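Local coordinates for sporozoite surface protein 2 (Plasmodium vivax, PDB 4HQO) that probably serves as an adhesive receptor in the gliding motility of the malaria sporozoite, its magnesium-binding von Willebrand factor A domain carried beside a thrombospondin-type repeat, at residues A[29-33]-A[34-38]; A[39-42]-A[43-46]. The protein carries 4 engineered substitutions. All coordinates share one frame; numbering follows the deposited sequence.

Contact 1: A[29-33]-A[34-38]. With MG (magnesium ion), chain E.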
ATOM      1  N   GLY A  29     -23.266  -4.413  17.290  1.00 33.31           N
ATOM      2  CA  GLY A  29     -24.703  -4.441  17.486  1.00 30.66           C
ATOM      3  C   GLY A  29     -25.435  -3.201  17.012  1.00 37.11           C
ATOM      4  O   GLY A  29     -26.547  -3.306  16.511  1.00 39.37           O
ATOM      5  N   SER A  30     -24.832  -2.024  17.168  1.00 38.89           N
ATOM      6  CA  SER A  30     -25.492  -0.793  16.732  1.00 39.00           C
ATOM      7  C   SER A  30     -25.694  -0.717  15.210  1.00 31.38           C
ATOM      8  O   SER A  30     -26.577  -0.012  14.726  1.00 37.89           O
ATOM      9  CB  SER A  30     -24.763   0.449  17.241  1.00 30.46           C
ATOM     10  OG  SER A  30     -23.433   0.489  16.762  1.00 37.20           O
ATOM     11  N   ILE A  31     -24.891  -1.446  14.453  1.00 35.37           N
ATOM     12  CA  ILE A  31     -25.101  -1.491  13.010  1.00 35.82           C
ATOM     13  C   ILE A  31     -26.487  -2.072  12.706  1.00 39.55           C
ATOM     14  O   ILE A  31     -27.289  -1.467  11.993  1.00 41.50           O
ATOM     15  CB  ILE A  31     -24.003  -2.301  12.316  1.00 31.95           C
ATOM     16  CG1 ILE A  31     -22.651  -1.642  12.576  1.00 29.59           C
ATOM     17  CG2 ILE A  31     -24.280  -2.410  10.821  1.00 32.29           C
ATOM     18  CD1 ILE A  31     -22.606  -0.178  12.170  1.00 31.21           C
ATOM     19  N   GLY A  32     -26.782  -3.228  13.284  1.00 35.37           N
ATOM     20  CA  GLY A  32     -28.100  -3.813  13.133  1.00 40.54           C
ATOM     21  C   GLY A  32     -28.175  -4.804  11.984  1.00 46.81           C
ATOM     22  O   GLY A  32     -27.600  -4.589  10.920  1.00 42.13           O
ATOM     23  N   TYR A  33     -28.884  -5.901  12.216  1.00 41.67           N
ATOM     24  CA  TYR A  33     -29.080  -6.913  11.197  1.00 38.25           C
ATOM     25  C   TYR A  33     -29.760  -6.384   9.925  1.00 31.67           C
ATOM     26  O   TYR A  33     -29.261  -6.629   8.830  1.00 39.92           O
ATOM     27  CB  TYR A  33     -29.846  -8.120  11.756  1.00 42.85           C
ATOM     28  CG  TYR A  33     -30.100  -9.186  10.711  1.00 41.12           C
ATOM     29  CD1 TYR A  33     -29.079 -10.028  10.300  1.00 37.98           C
ATOM     30  CD2 TYR A  33     -31.355  -9.337  10.126  1.00 39.95           C
ATOM     31  CE1 TYR A  33     -29.290 -10.999   9.350  1.00 37.73           C
ATOM     32  CE2 TYR A  33     -31.582 -10.312   9.163  1.00 44.00           C
ATOM     33  CZ  TYR A  33     -30.541 -11.135   8.781  1.00 40.48           C
ATOM     34  OH  TYR A  33     -30.729 -12.103   7.835  1.00 45.39           O
ATOM     35  N   PRO A  34     -30.898  -5.672  10.057  1.00 38.45           N
ATOM     36  CA  PRO A  34     -31.528  -5.229   8.810  1.00 40.26           C
ATOM     37  C   PRO A  34     -30.603  -4.355   7.971  1.00 38.85           C
ATOM     38  O   PRO A  34     -30.594  -4.495   6.752  1.00 40.35           O
ATOM     39  CB  PRO A  34     -32.743  -4.430   9.293  1.00 45.20           C
ATOM     40  CG  PRO A  34     -33.045  -4.974  10.640  1.00 38.43           C
ATOM     41  CD  PRO A  34     -31.709  -5.298  11.234  1.00 38.36           C
ATOM     42  N   ASN A  35     -29.815  -3.499   8.615  1.00 32.50           N
ATOM     43  CA  ASN A  35     -28.877  -2.651   7.887  1.00 31.24           C
ATOM     44  C   ASN A  35     -27.736  -3.464   7.274  1.00 37.90           C
ATOM     45  O   ASN A  35     -27.287  -3.176   6.166  1.00 41.56           O
ATOM     46  CB  ASN A  35     -28.318  -1.553   8.800  1.00 31.18           C
ATOM     47  CG  ASN A  35     -27.599  -0.471   8.031  1.00 39.41           C
ATOM     48  OD1 ASN A  35     -26.388  -0.546   7.830  1.00 37.89           O
ATOM     49  ND2 ASN A  35     -28.344   0.537   7.581  1.00 38.70           N
ATOM     50  N   TRP A  36     -27.269  -4.472   8.007  1.00 32.21           N
ATOM     51  CA  TRP A  36     -26.276  -5.419   7.502  1.00 33.24           C
ATOM     52  C   TRP A  36     -26.687  -5.987   6.124  1.00 31.39           C
ATOM     53  O   TRP A  36     -25.886  -6.044   5.191  1.00 32.39           O
ATOM     54  CB  TRP A  36     -26.094  -6.561   8.517  1.00 34.18           C
ATOM     55  CG  TRP A  36     -24.929  -7.461   8.231  1.00 26.76           C
ATOM     56  CD1 TRP A  36     -24.975  -8.741   7.742  1.00 31.48           C
ATOM     57  CD2 TRP A  36     -23.541  -7.149   8.402  1.00 29.36           C
ATOM     58  NE1 TRP A  36     -23.700  -9.242   7.593  1.00 25.66           N
ATOM     59  CE2 TRP A  36     -22.803  -8.282   8.002  1.00 29.95           C
ATOM     60  CE3 TRP A  36     -22.849  -6.017   8.870  1.00 26.99           C
ATOM     61  CZ2 TRP A  36     -21.412  -8.317   8.038  1.00 32.76           C
ATOM     62  CZ3 TRP A  36     -21.468  -6.056   8.909  1.00 27.00           C
ATOM     63  CH2 TRP A  36     -20.764  -7.195   8.494  1.00 31.27           C
ATOM     64  N   ILE A  37     -27.951  -6.368   5.995  1.00 30.45           N
ATOM     65  CA  ILE A  37     -28.428  -7.029   4.791  1.00 32.17           C
ATOM     66  C   ILE A  37     -28.762  -6.070   3.654  1.00 41.14           C
ATOM     67  O   ILE A  37     -28.449  -6.339   2.487  1.00 37.65           O
ATOM     68  CB  ILE A  37     -29.674  -7.894   5.108  1.00 33.60           C
ATOM     69  CG1 ILE A  37     -29.312  -8.997   6.110  1.00 37.03           C
ATOM     70  CG2 ILE A  37     -30.271  -8.483   3.833  1.00 37.70           C
ATOM     71  CD1 ILE A  37     -28.158  -9.898   5.651  1.00 33.34           C
ATOM     72  N   THR A  38     -29.415  -4.961   3.985  1.00 34.00           N
ATOM     73  CA  THR A  38     -29.934  -4.059   2.954  1.00 41.30           C
ATOM     74  C   THR A  38     -28.957  -2.962   2.556  1.00 34.83           C
ATOM     75  O   THR A  38     -29.127  -2.323   1.524  1.00 38.79           O
ATOM     76  CB  THR A  38     -31.233  -3.374   3.408  1.00 40.77           C
ATOM     77  OG1 THR A  38     -30.941  -2.526   4.524  1.00 43.50           O
ATOM     78  CG2 THR A  38     -32.289  -4.411   3.799  1.00 40.47           C
TER
HETATM   79 MG    MG E 301     -21.480  -0.140  17.684  1.00 56.81          MG
HETATM   80  O   HOH W   1     -22.618  -1.369  19.083  1.00 36.68           O
HETATM   81  O   HOH W   2     -30.273  -2.307  11.110  1.00 44.90           O
HETATM   82  O   HOH W   3     -20.485   0.956  16.109  1.00 36.80           O
HETATM   83  O   HOH W   4     -21.550   1.200  19.333  1.00 47.78           O
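The backbone N of W36 donates to the carbonyl O of G32 at 2.9 Å, with an N-H...O angle of 159°; I37 N donates in the same i+4 to i manner to Y33 O. G32 is the N-cap residue, and its positive phi of 94° is one that a residue without CB adopts readily, as the chain swings from the loop into the helix. P34 suits the first turn because its nitrogen, having no hydrogen, stands where a helix has no earlier carbonyl to serve. Its own O is gripped twice by T38, from the backbone N and from OG1 at 3.0 Å, the hydroxyl lying above the carbonyl plane.

Water 2 joins the loop to the helix, donating to I31 O and accepting from N35 N at 2.8 Å. Close by, CB of N35 rests 3.4 Å from I31 O.

Y33 and I37 meet in a CH-pi contact. With CG anti to the backbone N (chi1 179°), the tyrosine ring lies across I37, whose CG1 sits over one face, 3.9 Å from the centroid and offset toward the rim. On the inner side, I31 CG2 approaches the edge of the W36 indole at CE3, 4.3 Å away. Indole NE1 is satisfied by L93 O, while Y97 meets the ring edge-to-face.

Before the cap, S30 OG binds the magnesium ion at 2.2 Å and is hydrogen-bonded to D134. S28, T103 and three waters complete six ligands, the serines belonging to the DxSxS sequence of a metal-ion-dependent adhesion site, which in von Willebrand factor A domains leads into the first helix.

Contact 2: A[39-42]-A[43-46]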
ATOM      1  N   LYS A  39     -27.928  -2.780   3.368  1.00 32.21           N
ATOM      2  CA  LYS A  39     -27.004  -1.661   3.204  1.00 44.56           C
ATOM      3  C   LYS A  39     -25.527  -2.076   3.210  1.00 36.64           C
ATOM      4  O   LYS A  39     -24.779  -1.780   2.274  1.00 36.79           O
ATOM      5  CB  LYS A  39     -27.271  -0.594   4.286  1.00 38.35           C
ATOM      6  CG  LYS A  39     -26.121   0.371   4.526  1.00 57.64           C
ATOM      7  CD  LYS A  39     -26.058   1.456   3.472  1.00 73.71           C
ATOM      8  CE  LYS A  39     -25.035   2.523   3.850  1.00 76.81           C
ATOM      9  NZ  LYS A  39     -25.040   3.641   2.870  1.00 79.31           N
ATOM     10  N   VAL A  40     -25.097  -2.748   4.270  1.00 33.88           N
ATOM     11  CA  VAL A  40     -23.677  -3.076   4.414  1.00 30.93           C
ATOM     12  C   VAL A  40     -23.168  -4.101   3.396  1.00 40.91           C
ATOM     13  O   VAL A  40     -22.139  -3.887   2.749  1.00 35.91           O
ATOM     14  CB  VAL A  40     -23.346  -3.594   5.812  1.00 30.43           C
ATOM     15  CG1 VAL A  40     -21.852  -3.877   5.925  1.00 25.30           C
ATOM     16  CG2 VAL A  40     -23.797  -2.577   6.870  1.00 37.50           C
ATOM     17  N   ILE A  41     -23.868  -5.226   3.275  1.00 36.45           N
ATOM     18  CA  ILE A  41     -23.493  -6.242   2.294  1.00 31.20           C
ATOM     19  C   ILE A  41     -23.502  -5.694   0.855  1.00 35.33           C
ATOM     20  O   ILE A  41     -22.527  -5.879   0.129  1.00 33.69           O
ATOM     21  CB  ILE A  41     -24.350  -7.534   2.427  1.00 41.41           C
ATOM     22  CG1 ILE A  41     -24.079  -8.215   3.774  1.00 32.77           C
ATOM     23  CG2 ILE A  41     -24.075  -8.487   1.278  1.00 31.77           C
ATOM     24  CD1 ILE A  41     -22.645  -8.696   3.948  1.00 24.03           C
ATOM     25  N   PRO A  42     -24.588  -5.011   0.436  1.00 31.08           N
ATOM     26  CA  PRO A  42     -24.517  -4.416  -0.910  1.00 32.22           C
ATOM     27  C   PRO A  42     -23.384  -3.385  -1.058  1.00 36.62           C
ATOM     28  O   PRO A  42     -22.839  -3.258  -2.143  1.00 38.55           O
ATOM     29  CB  PRO A  42     -25.879  -3.732  -1.061  1.00 37.89           C
ATOM     30  CG  PRO A  42     -26.784  -4.488  -0.143  1.00 36.93           C
ATOM     31  CD  PRO A  42     -25.921  -4.826   1.040  1.00 32.16           C
ATOM     32  N   MET A  43     -23.038  -2.671   0.010  1.00 34.64           N
ATOM     33  CA  MET A  43     -21.952  -1.692  -0.045  1.00 30.68           C
ATOM     34  C   MET A  43     -20.618  -2.384  -0.287  1.00 36.91           C
ATOM     35  O   MET A  43     -19.820  -1.949  -1.117  1.00 29.77           O
ATOM     36  CB  MET A  43     -21.880  -0.876   1.250  1.00 33.86           C
ATOM     37  CG  MET A  43     -20.606  -0.020   1.395  1.00 35.87           C
ATOM     38  SD  MET A  43     -20.558   1.374   0.248  1.00 42.67           S
ATOM     39  CE  MET A  43     -22.076   2.220   0.702  1.00 39.22           C
ATOM     40  N   LEU A  44     -20.384  -3.468   0.440  1.00 28.74           N
ATOM     41  CA  LEU A  44     -19.145  -4.224   0.314  1.00 30.73           C
ATOM     42  C   LEU A  44     -19.024  -4.866  -1.058  1.00 36.21           C
ATOM     43  O   LEU A  44     -17.940  -4.941  -1.624  1.00 38.44           O
ATOM     44  CB  LEU A  44     -19.078  -5.305   1.381  1.00 23.11           C
ATOM     45  CG  LEU A  44     -18.808  -4.889   2.821  1.00 35.27           C
ATOM     46  CD1 LEU A  44     -19.110  -6.059   3.740  1.00 25.83           C
ATOM     47  CD2 LEU A  44     -17.353  -4.473   2.956  1.00 33.86           C
ATOM     48  N   ASN A  45     -20.145  -5.337  -1.585  1.00 36.65           N
ATOM     49  CA  ASN A  45     -20.148  -5.964  -2.887  1.00 31.74           C
ATOM     50  C   ASN A  45     -19.775  -4.986  -3.992  1.00 37.60           C
ATOM     51  O   ASN A  45     -18.908  -5.281  -4.804  1.00 33.30           O
ATOM     52  CB  ASN A  45     -21.509  -6.598  -3.181  1.00 37.37           C
ATOM     53  CG  ASN A  45     -21.632  -7.988  -2.604  1.00 52.12           C
ATOM     54  OD1 ASN A  45     -20.638  -8.697  -2.464  1.00 53.05           O
ATOM     55  ND2 ASN A  45     -22.854  -8.393  -2.271  1.00 55.01           N
ATOM     56  N   GLY A  46     -20.443  -3.831  -4.017  1.00 29.18           N
ATOM     57  CA  GLY A  46     -20.207  -2.828  -5.039  1.00 36.98           C
ATOM     58  C   GLY A  46     -18.817  -2.227  -4.912  1.00 40.67           C
ATOM     59  O   GLY A  46     -18.152  -1.958  -5.903  1.00 39.08           O
TER
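Four backbone bonds, each from an N to the carbonyl O four residues earlier, carry the helix through this stretch: M43 N to K39 O, L44 N to V40 O at 2.9 Å, N45 N to I41 O, and G46 N to P42 O at 3.1 Å. The N of P42 has no hydrogen to give to the turn before, and the helix is kinked there; regular bonding resumes at once with M43, and P42 O in turn accepts from G46 N.

Apolar contacts line the buried side. V40 and L44 lie side by side and point the same way, CG1 of the valine meeting CD1 of the leucine at 4.1 Å. That same CD1 lies 4.4 Å from I41 CD1. Branched aliphatic residues suit this side: V40 and L44 press on M132 of strand 126-133, while L44 touches V90 and I41 touches R94, both of helix 83-96.

Mixed contacts join longer or polar side chains. K39, bent at chi2 (79°), runs alongside M43 and brings NZ to 3.9 Å from its CE; the flexible thioether chain folds at two torsions and also packs on M132. The amide of N45 crosses I41 obliquely, ND2 resting 3.8 Å from CG2, and N45 touches L87 and V90.

Helix 33-49 connects the parallel, adjacent strands 19-26 and 58-65, so this is the crossover helix of a beta-alpha-beta unit in the Rossmann-like von Willebrand factor A fold.

Overall arrangement
From strand 19-26 the chain passes through the metal-binding loop and turns into helix 33-49, where contact 1 closes the cap and first turn. Contact 2 follows in series on the same helix, neither nested in nor crossing the first, with centres about 11 Å apart. Between them the helix widens: V40 N and I41 N probably bond to N35 O and W36 O, five residues back, and I37 O packs against P42 CD. I31 CG2 also touches V40 CG2, linking the loop to the helix middle. Together the two contacts connect the magnesium site at one end of the domain with the helix face lying on the central sheet.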